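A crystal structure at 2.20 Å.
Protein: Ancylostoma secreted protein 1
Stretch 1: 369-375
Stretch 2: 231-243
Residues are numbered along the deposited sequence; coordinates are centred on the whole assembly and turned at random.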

# COMPACT_ATOMS: atom_id res chain seq x y z
N LYS A 369 8.55 15.14 15.79
CA LYS A 369 7.59 14.29 16.51
C LYS A 369 6.48 13.86 15.56
O LYS A 369 5.82 14.71 14.89
CB LYS A 369 6.97 14.99 17.72
CG LYS A 369 8.00 15.46 18.75
CD LYS A 369 7.29 16.37 19.74
CE LYS A 369 8.23 16.86 20.88
NZ LYS A 369 7.54 17.72 21.93
N LEU A 370 6.29 12.56 15.51
CA LEU A 370 5.28 11.95 14.72
C LEU A 370 4.27 11.25 15.68
O LEU A 370 4.69 10.67 16.71
CB LEU A 370 5.93 10.92 13.80
CG LEU A 370 5.01 10.19 12.85
CD1 LEU A 370 4.59 11.10 11.70
CD2 LEU A 370 5.55 8.85 12.31
N GLY A 371 2.98 11.32 15.36
CA GLY A 371 1.88 10.55 16.04
C GLY A 371 0.75 10.37 15.06
O GLY A 371 0.27 11.35 14.48
N CYS A 372 0.37 9.12 14.79
CA CYS A 372 -0.61 8.84 13.73
C CYS A 372 -1.81 8.04 14.25
O CYS A 372 -1.74 7.45 15.34
CB CYS A 372 0.04 8.08 12.59
SG CYS A 372 1.39 8.96 11.81
N ALA A 373 -2.88 8.00 13.45
CA ALA A 373 -4.03 7.16 13.76
C ALA A 373 -4.60 6.51 12.51
O ALA A 373 -4.55 7.08 11.47
CB ALA A 373 -5.12 7.95 14.49
N VAL A 374 -5.11 5.29 12.63
CA VAL A 374 -5.86 4.66 11.55
C VAL A 374 -7.19 4.22 12.17
O VAL A 374 -7.22 3.38 13.10
CB VAL A 374 -5.12 3.42 10.92
CG1 VAL A 374 -5.92 2.85 9.75
CG2 VAL A 374 -3.75 3.75 10.36
N VAL A 375 -8.28 4.77 11.65
CA VAL A 375 -9.62 4.63 12.28
C VAL A 375 -10.52 3.94 11.26
O VAL A 375 -10.53 4.34 10.06
CB VAL A 375 -10.25 6.00 12.72
CG1 VAL A 375 -11.55 5.78 13.54
CG2 VAL A 375 -9.31 6.79 13.58
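Stretch 2, residues 231-243: TGMTDSVRDTFLS

Stretch 2 enters as a loop, Thr231 to Thr234, extended except at Gly232, whose backbone angles (117/-14) call for glycine, then turns into a helix from Asp235 through Ser243 that crosses the strand 369-375 at 127°, an oblique crossing, closer to perpendicular than to antiparallel, with axes 8.9 Å apart. The register runs backward: the nearest CA atoms pair Leu370 with Leu242 (7.2 Å), Cys372 with Arg238 (7.2 Å) and Ala373 with Met233 (6.5 Å). Strand alternation sets the first rule. Lys369 points away; Leu370, pointing toward the helix, makes the first contact, its CD2 packing 3.8 Å from Phe241 CB and 3.8 Å from Leu242 CA; Gly371 makes none. Cys372 points toward the helix and lies over one face of the Phe241 ring: its CB is 3.3 Å from Phe241 CD2, and its SG, bonded covalently elsewhere in the structure, stands 3.6 Å from the Phe241 ring centroid. Met233, all m, folds its tip back to the strand, placing CE 3.3 Å from Cys372 O and SD 3.9 Å from Ala373 CA. Val374 CG2 then meets the edge of the same ring, 3.9 Å from Phe241 CE2, and reaches Val237 CG1 at 4.2 Å. No direct hydrogen bond joins the stretches; a water oxygen lies 2.8 Å from Val374 O and 3.3 Å from Gly232 O, in weak bonds it need not make at the same time. Val375 makes no contact.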

# COMPACT_ATOMS: atom_id res chain seq x y z
N THR A 231 -5.97 4.39 22.71
CA THR A 231 -6.79 3.28 22.27
C THR A 231 -7.00 3.47 20.81
O THR A 231 -7.38 4.58 20.39
CB THR A 231 -8.21 3.30 22.95
OG1 THR A 231 -8.05 3.28 24.37
CG2 THR A 231 -9.03 2.11 22.52
N GLY A 232 -6.80 2.41 20.03
CA GLY A 232 -7.03 2.42 18.58
C GLY A 232 -5.76 2.17 17.77
O GLY A 232 -5.81 1.91 16.57
N MET A 233 -4.61 2.28 18.44
CA MET A 233 -3.35 2.08 17.77
C MET A 233 -2.57 1.00 18.47
O MET A 233 -2.77 0.74 19.66
CB MET A 233 -2.55 3.39 17.71
CG MET A 233 -2.93 4.34 16.60
SD MET A 233 -2.51 3.80 14.92
CE MET A 233 -0.85 4.27 14.78
N THR A 234 -1.67 0.37 17.71
CA THR A 234 -0.83 -0.71 18.16
C THR A 234 0.58 -0.40 17.77
O THR A 234 0.81 0.38 16.86
CB THR A 234 -1.25 -2.07 17.52
OG1 THR A 234 -1.27 -1.99 16.09
CG2 THR A 234 -2.63 -2.48 17.98
N ASP A 235 1.52 -1.07 18.43
CA ASP A 235 2.93 -0.84 18.23
C ASP A 235 3.39 -1.14 16.82
O ASP A 235 4.31 -0.49 16.35
CB ASP A 235 3.75 -1.64 19.24
CG ASP A 235 3.47 -1.24 20.66
OD1 ASP A 235 3.23 -0.04 20.95
OD2 ASP A 235 3.51 -2.14 21.53
N SER A 236 2.78 -2.12 16.16
CA SER A 236 3.22 -2.49 14.84
C SER A 236 2.93 -1.33 13.90
O SER A 236 3.79 -0.93 13.11
CB SER A 236 2.57 -3.83 14.38
OG SER A 236 1.27 -3.66 13.80
N VAL A 237 1.74 -0.74 14.03
CA VAL A 237 1.31 0.38 13.17
C VAL A 237 2.16 1.63 13.39
O VAL A 237 2.52 2.29 12.41
CB VAL A 237 -0.20 0.66 13.28
CG1 VAL A 237 -0.67 1.68 12.22
CG2 VAL A 237 -1.03 -0.67 13.10
N ARG A 238 2.52 1.90 14.65
CA ARG A 238 3.38 3.01 15.01
C ARG A 238 4.70 2.85 14.29
O ARG A 238 5.17 3.80 13.64
CB ARG A 238 3.62 3.07 16.52
CG ARG A 238 2.34 3.30 17.37
CD ARG A 238 2.60 3.37 18.89
NE ARG A 238 1.37 3.77 19.59
CZ ARG A 238 0.66 2.98 20.40
NH1 ARG A 238 1.06 1.74 20.65
NH2 ARG A 238 -0.45 3.44 20.95
N ASP A 239 5.32 1.68 14.42
CA ASP A 239 6.64 1.44 13.79
C ASP A 239 6.57 1.47 12.26
O ASP A 239 7.54 1.80 11.61
CB ASP A 239 7.22 0.11 14.22
CG ASP A 239 7.48 0.03 15.71
OD1 ASP A 239 7.83 1.06 16.35
OD2 ASP A 239 7.37 -1.10 16.23
N THR A 240 5.44 1.10 11.68
CA THR A 240 5.29 1.28 10.28
C THR A 240 5.39 2.76 9.87
O THR A 240 6.24 3.12 9.04
CB THR A 240 4.03 0.63 9.77
OG1 THR A 240 4.10 -0.76 10.11
CG2 THR A 240 3.98 0.72 8.27
N PHE A 241 4.55 3.62 10.44
CA PHE A 241 4.62 5.05 10.12
C PHE A 241 6.00 5.61 10.35
O PHE A 241 6.48 6.38 9.52
CB PHE A 241 3.62 5.88 10.93
CG PHE A 241 2.19 5.85 10.40
CD1 PHE A 241 1.87 6.46 9.20
CD2 PHE A 241 1.16 5.29 11.16
CE1 PHE A 241 0.54 6.47 8.70
CE2 PHE A 241 -0.16 5.29 10.67
CZ PHE A 241 -0.46 5.88 9.47
N LEU A 242 6.63 5.24 11.48
CA LEU A 242 7.84 5.86 11.94
C LEU A 242 9.00 5.48 11.04
O LEU A 242 9.77 6.36 10.65
CB LEU A 242 8.10 5.59 13.42
CG LEU A 242 9.30 6.25 14.10
CD1 LEU A 242 9.15 7.75 14.17
CD2 LEU A 242 9.60 5.67 15.51
N SER A 243 9.10 4.18 10.71
CA SER A 243 10.16 3.67 9.85
C SER A 243 9.99 4.17 8.41
O SER A 243 10.98 4.55 7.80
CB SER A 243 10.21 2.15 9.84
OG SER A 243 8.97 1.65 9.34
O HOH W 1 -6.47 4.87 15.38